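Local structure of SH2 domain-containing protein 3C (Homo sapiens, 3T6G) at residues 54-59 against 272-277; 60-65 against 204-209. The protein acts as a signalling adapter in cell adhesion and migration, its C-terminal Cdc25-homology domain held in a closed form that lacks canonical exchange activity but is required for BCAR1 interaction. The protein carries 2 engineered substitutions. All coordinates share one frame; numbering follows the deposited sequence.

Contact 1 (54-59 against 272-277); sequences ARHVTK and ELLEVF
His56 and Leu273 meet at about a right angle where two helices of the all-helical Cdc25-homology (Ras-GEF) domain pack together, an example of how one buried polar ring can serve an apolar interface. The segments of helices 50-64 and 271-276 approach to 9.2 Å between axes at a crossing angle of -60°. On the tight side, Leu273 CD1 sits over the centre of the imidazole, 3.5 Å from the His56 ring centroid, in a CH-pi contact, while Leu273 CB comes within 3.4 Å of His56 CD2. Both nitrogens of the ring are engaged: ND1 bonds to Thr52 O and NE2 to Arg270 N, a pattern consistent with a neutral imidazole whose rotation is fixed. An alanine here would probably leave Thr52 O and Arg270 N without these mates and open a gap under the Leu273 methyl. The partly exposed side is looser. There Leu274 CD2 lies 3.7 Å from His56 O, and Lys59 merely brings its CE to 4.4 Å from Leu274 CD1. The other tight patch lies just past the helix end, where the Phe277 ring takes both methyls of Val57 on one face. Val57 CG1 is 3.3 Å from Phe277 CD1 at the rim, and Val57 CG2 stands over the middle, 4.3 Å from the Phe277 ring centroid.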
# COMPACT_ATOMS: atom_id res chain seq x y z
N ALA A 54 18.82 4.38 -3.60
CA ALA A 54 17.84 3.32 -3.66
C ALA A 54 18.04 2.35 -2.52
O ALA A 54 17.08 1.95 -1.86
CB ALA A 54 17.92 2.58 -4.99
N ARG A 55 19.29 1.97 -2.28
CA ARG A 55 19.59 1.05 -1.21
C ARG A 55 19.13 1.65 0.11
O ARG A 55 18.56 0.96 0.95
CB ARG A 55 21.07 0.74 -1.16
CG ARG A 55 21.48 -0.42 -2.04
CD ARG A 55 22.92 -0.85 -1.72
NE ARG A 55 23.60 -1.41 -2.88
CZ ARG A 55 24.46 -0.75 -3.64
NH1 ARG A 55 24.78 0.51 -3.36
NH2 ARG A 55 25.03 -1.35 -4.68
N HIS A 56 19.36 2.94 0.28
CA HIS A 56 18.98 3.57 1.53
C HIS A 56 17.48 3.56 1.83
O HIS A 56 17.09 3.24 2.95
CB HIS A 56 19.56 4.97 1.63
CG HIS A 56 21.01 4.97 2.02
ND1 HIS A 56 21.98 4.36 1.25
CD2 HIS A 56 21.64 5.43 3.12
CE1 HIS A 56 23.15 4.48 1.85
NE2 HIS A 56 22.97 5.13 2.99
N VAL A 57 16.63 3.91 0.84
CA VAL A 57 15.19 3.99 1.07
C VAL A 57 14.60 2.63 1.26
O VAL A 57 13.62 2.50 1.98
CB VAL A 57 14.38 4.51 -0.12
CG1 VAL A 57 13.53 5.70 0.29
CG2 VAL A 57 15.25 4.76 -1.30
N THR A 58 15.13 1.65 0.53
CA THR A 58 14.64 0.30 0.60
C THR A 58 14.81 -0.19 2.02
O THR A 58 13.91 -0.84 2.56
CB THR A 58 15.43 -0.61 -0.32
OG1 THR A 58 15.14 -0.26 -1.67
CG2 THR A 58 15.02 -2.05 -0.08
N LYS A 59 15.96 0.13 2.64
CA LYS A 59 16.23 -0.31 4.00
C LYS A 59 15.16 0.22 4.93
O LYS A 59 14.55 -0.52 5.70
CB LYS A 59 17.59 0.20 4.47
CG LYS A 59 18.28 -0.71 5.47
CD LYS A 59 17.90 -0.45 6.92
CE LYS A 59 19.15 -0.25 7.81
NZ LYS A 59 20.08 -1.43 7.89
N GLU A 272 22.95 10.06 7.85
CA GLU A 272 22.21 11.26 7.45
C GLU A 272 21.24 10.96 6.33
O GLU A 272 20.15 11.52 6.25
CB GLU A 272 23.16 12.37 7.01
CG GLU A 272 24.29 12.66 7.99
CD GLU A 272 24.98 13.98 7.68
OE1 GLU A 272 25.71 14.04 6.67
OE2 GLU A 272 24.77 14.95 8.44
N LEU A 273 21.66 10.07 5.46
CA LEU A 273 20.86 9.67 4.34
C LEU A 273 19.65 8.92 4.84
O LEU A 273 18.53 9.17 4.37
CB LEU A 273 21.68 8.79 3.40
CG LEU A 273 21.91 9.30 1.98
CD1 LEU A 273 22.42 8.14 1.15
CD2 LEU A 273 20.61 9.83 1.39
N LEU A 274 19.85 8.01 5.81
CA LEU A 274 18.71 7.31 6.42
C LEU A 274 17.78 8.34 7.02
O LEU A 274 16.56 8.28 6.80
CB LEU A 274 19.13 6.28 7.47
CG LEU A 274 19.85 5.04 6.94
CD1 LEU A 274 20.17 4.03 8.01
CD2 LEU A 274 19.04 4.40 5.88
N GLU A 275 18.32 9.32 7.75
CA GLU A 275 17.41 10.33 8.29
C GLU A 275 16.50 10.93 7.21
O GLU A 275 15.28 11.06 7.42
CB GLU A 275 18.17 11.43 9.00
CG GLU A 275 17.28 12.38 9.75
CD GLU A 275 18.02 13.03 10.92
OE1 GLU A 275 19.11 12.53 11.28
OE2 GLU A 275 17.52 14.04 11.46
N VAL A 276 17.10 11.26 6.05
CA VAL A 276 16.42 11.98 4.96
C VAL A 276 15.22 11.18 4.45
O VAL A 276 14.18 11.73 4.10
CB VAL A 276 17.41 12.29 3.79
CG1 VAL A 276 16.67 12.79 2.60
CG2 VAL A 276 18.49 13.31 4.23
N PHE A 277 15.38 9.87 4.45
CA PHE A 277 14.38 8.95 3.95
C PHE A 277 13.48 8.41 5.06
O PHE A 277 12.82 7.37 4.90
CB PHE A 277 15.07 7.79 3.24
CG PHE A 277 15.58 8.14 1.89
CD1 PHE A 277 14.73 8.73 0.95
CD2 PHE A 277 16.91 7.94 1.56
CE1 PHE A 277 15.20 9.08 -0.31
CE2 PHE A 277 17.39 8.28 0.30
CZ PHE A 277 16.54 8.86 -0.63

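Contact 2 (60-65 against 204-209); sequences VDCLVA and TTFPHV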
# COMPACT_ATOMS: atom_id res chain seq x y z
N VAL A 60 14.93 1.52 4.85
CA VAL A 60 13.99 2.16 5.74
C VAL A 60 12.57 1.67 5.43
O VAL A 60 11.77 1.47 6.33
CB VAL A 60 14.09 3.67 5.56
CG1 VAL A 60 13.06 4.38 6.40
CG2 VAL A 60 15.52 4.14 5.95
N ASP A 61 12.28 1.47 4.15
CA ASP A 61 10.97 1.08 3.69
C ASP A 61 10.64 -0.24 4.35
O ASP A 61 9.54 -0.45 4.88
CB ASP A 61 10.98 0.87 2.16
CG ASP A 61 10.75 2.16 1.38
OD1 ASP A 61 10.35 3.18 2.00
OD2 ASP A 61 10.97 2.14 0.13
N CYS A 62 11.60 -1.15 4.27
CA CYS A 62 11.47 -2.48 4.81
C CYS A 62 11.40 -2.53 6.33
O CYS A 62 10.78 -3.43 6.91
CB CYS A 62 12.62 -3.31 4.29
SG CYS A 62 12.43 -3.70 2.57
N LEU A 63 12.03 -1.57 7.00
CA LEU A 63 11.96 -1.56 8.46
C LEU A 63 10.54 -1.15 8.87
O LEU A 63 9.96 -1.72 9.78
CB LEU A 63 13.00 -0.61 9.07
CG LEU A 63 14.43 -1.18 9.24
CD1 LEU A 63 15.52 -0.11 9.47
CD2 LEU A 63 14.48 -2.19 10.40
N VAL A 64 10.00 -0.15 8.17
CA VAL A 64 8.71 0.42 8.51
C VAL A 64 7.62 -0.57 8.18
O VAL A 64 6.63 -0.70 8.91
CB VAL A 64 8.44 1.72 7.72
CG1 VAL A 64 6.96 2.12 7.84
CG2 VAL A 64 9.34 2.85 8.21
N ALA A 65 7.80 -1.28 7.08
CA ALA A 65 6.81 -2.23 6.63
C ALA A 65 6.92 -3.56 7.36
O ALA A 65 6.20 -4.50 7.04
CB ALA A 65 6.98 -2.46 5.14
N THR A 204 12.19 -9.88 -5.62
CA THR A 204 11.33 -8.97 -4.88
C THR A 204 11.66 -8.87 -3.40
O THR A 204 12.04 -9.85 -2.75
CB THR A 204 9.85 -9.34 -5.04
OG1 THR A 204 9.55 -9.49 -6.43
CG2 THR A 204 8.97 -8.25 -4.47
N THR A 205 11.42 -7.69 -2.87
CA THR A 205 11.97 -7.25 -1.62
C THR A 205 10.88 -6.47 -0.95
O THR A 205 10.81 -6.36 0.27
CB THR A 205 13.17 -6.31 -1.96
OG1 THR A 205 14.40 -6.85 -1.44
CG2 THR A 205 12.92 -4.90 -1.46
N PHE A 206 10.00 -5.91 -1.77
CA PHE A 206 8.85 -5.18 -1.27
C PHE A 206 7.81 -5.10 -2.39
O PHE A 206 7.90 -4.25 -3.26
CB PHE A 206 9.27 -3.80 -0.84
CG PHE A 206 8.24 -3.09 -0.02
CD1 PHE A 206 8.62 -2.13 0.89
CD2 PHE A 206 6.91 -3.41 -0.14
CE1 PHE A 206 7.70 -1.49 1.66
CE2 PHE A 206 5.97 -2.76 0.62
CZ PHE A 206 6.36 -1.79 1.51
N PRO A 207 6.80 -5.98 -2.33
CA PRO A 207 5.85 -6.21 -3.42
C PRO A 207 4.93 -5.02 -3.59
O PRO A 207 4.93 -4.10 -2.75
CB PRO A 207 5.03 -7.38 -2.90
CG PRO A 207 4.94 -7.07 -1.43
CD PRO A 207 6.31 -6.55 -1.06
N HIS A 208 4.15 -5.03 -4.66
CA HIS A 208 3.22 -3.94 -4.91
C HIS A 208 1.97 -4.13 -4.02
O HIS A 208 1.18 -5.05 -4.24
CB HIS A 208 2.88 -3.89 -6.42
CG HIS A 208 2.12 -2.67 -6.83
ND1 HIS A 208 2.39 -1.42 -6.34
CD2 HIS A 208 1.08 -2.52 -7.69
CE1 HIS A 208 1.55 -0.54 -6.87
NE2 HIS A 208 0.75 -1.18 -7.69
N VAL A 209 1.80 -3.28 -3.02
CA VAL A 209 0.70 -3.42 -2.06
C VAL A 209 -0.12 -2.13 -1.96
O VAL A 209 -1.04 -2.06 -1.15
CB VAL A 209 1.20 -3.78 -0.60
CG1 VAL A 209 2.09 -5.00 -0.59
CG2 VAL A 209 1.93 -2.61 0.04
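Asp61 and Phe206 open a contact in which an aromatic side chain from an irregular loop is laid against the last turn of a helix, without a single hydrogen bond between the two segments. Asp61 faces the loop with its methylene, CB lying 4.0 Å from Phe206 CD1, whereas its carboxylate belongs to another network. OD1 forms a salt bridge with Arg102, and OD2 is hydrogen-bonded to Ser147 and Asn144, which gives this buried charge several mates and would be expected to favour its ionised form. The backbone takes part as well: Asp61 O, already accepting the helical bond from Ala65 N, lies 3.9 Å from Phe206 CE1. Next comes Cys62, which touches the loop lightly: Cys62 SG is 3.9 Å from Thr205 O, with Thr205 CG2 and Phe206 CD1 as more distant neighbours. One turn beyond Asp61, where the helix gives way to loop, Ala65 makes the shortest approach: its CB is 3.7 Å from both CE1 and CZ of Phe206. In Phe206, CG stands anti to the backbone N (chi1 -166°), the first step of a side chain whose CA-CB bond is already directed toward the helix, and its main chain is hydrogen-bonded to Gly143 and Met145. Phe146 stacks on the same ring, and Met84 touches both Phe206 and Ala65. Within the Ras-GEF fold, the arrangement is that of a loop, here the connection that runs from helix 175-193 to helix 210-215, packed on helix 50-64 chiefly through one buried aromatic residue.

In the fold
Both contacts draw on helix 50-64, contact 1 using its middle and contact 2 its C-terminal part, and their centres lie 13 Å apart. Along the chain contact 2 is nested within contact 1: the helix comes first, then the loop at 204-209, then helix 271-276. The two join directly, since Val60 packs on Leu274 and Phe277, and Thr58 on Thr205. Polar residues span them too: Arg102 serves Phe277 O and Asp61, and Asn144 serves Thr58 and Asp61. One helix thus ties together sequence-distant parts of the Ras-GEF domain, whose closed conformation is the one required for interaction with BCAR1.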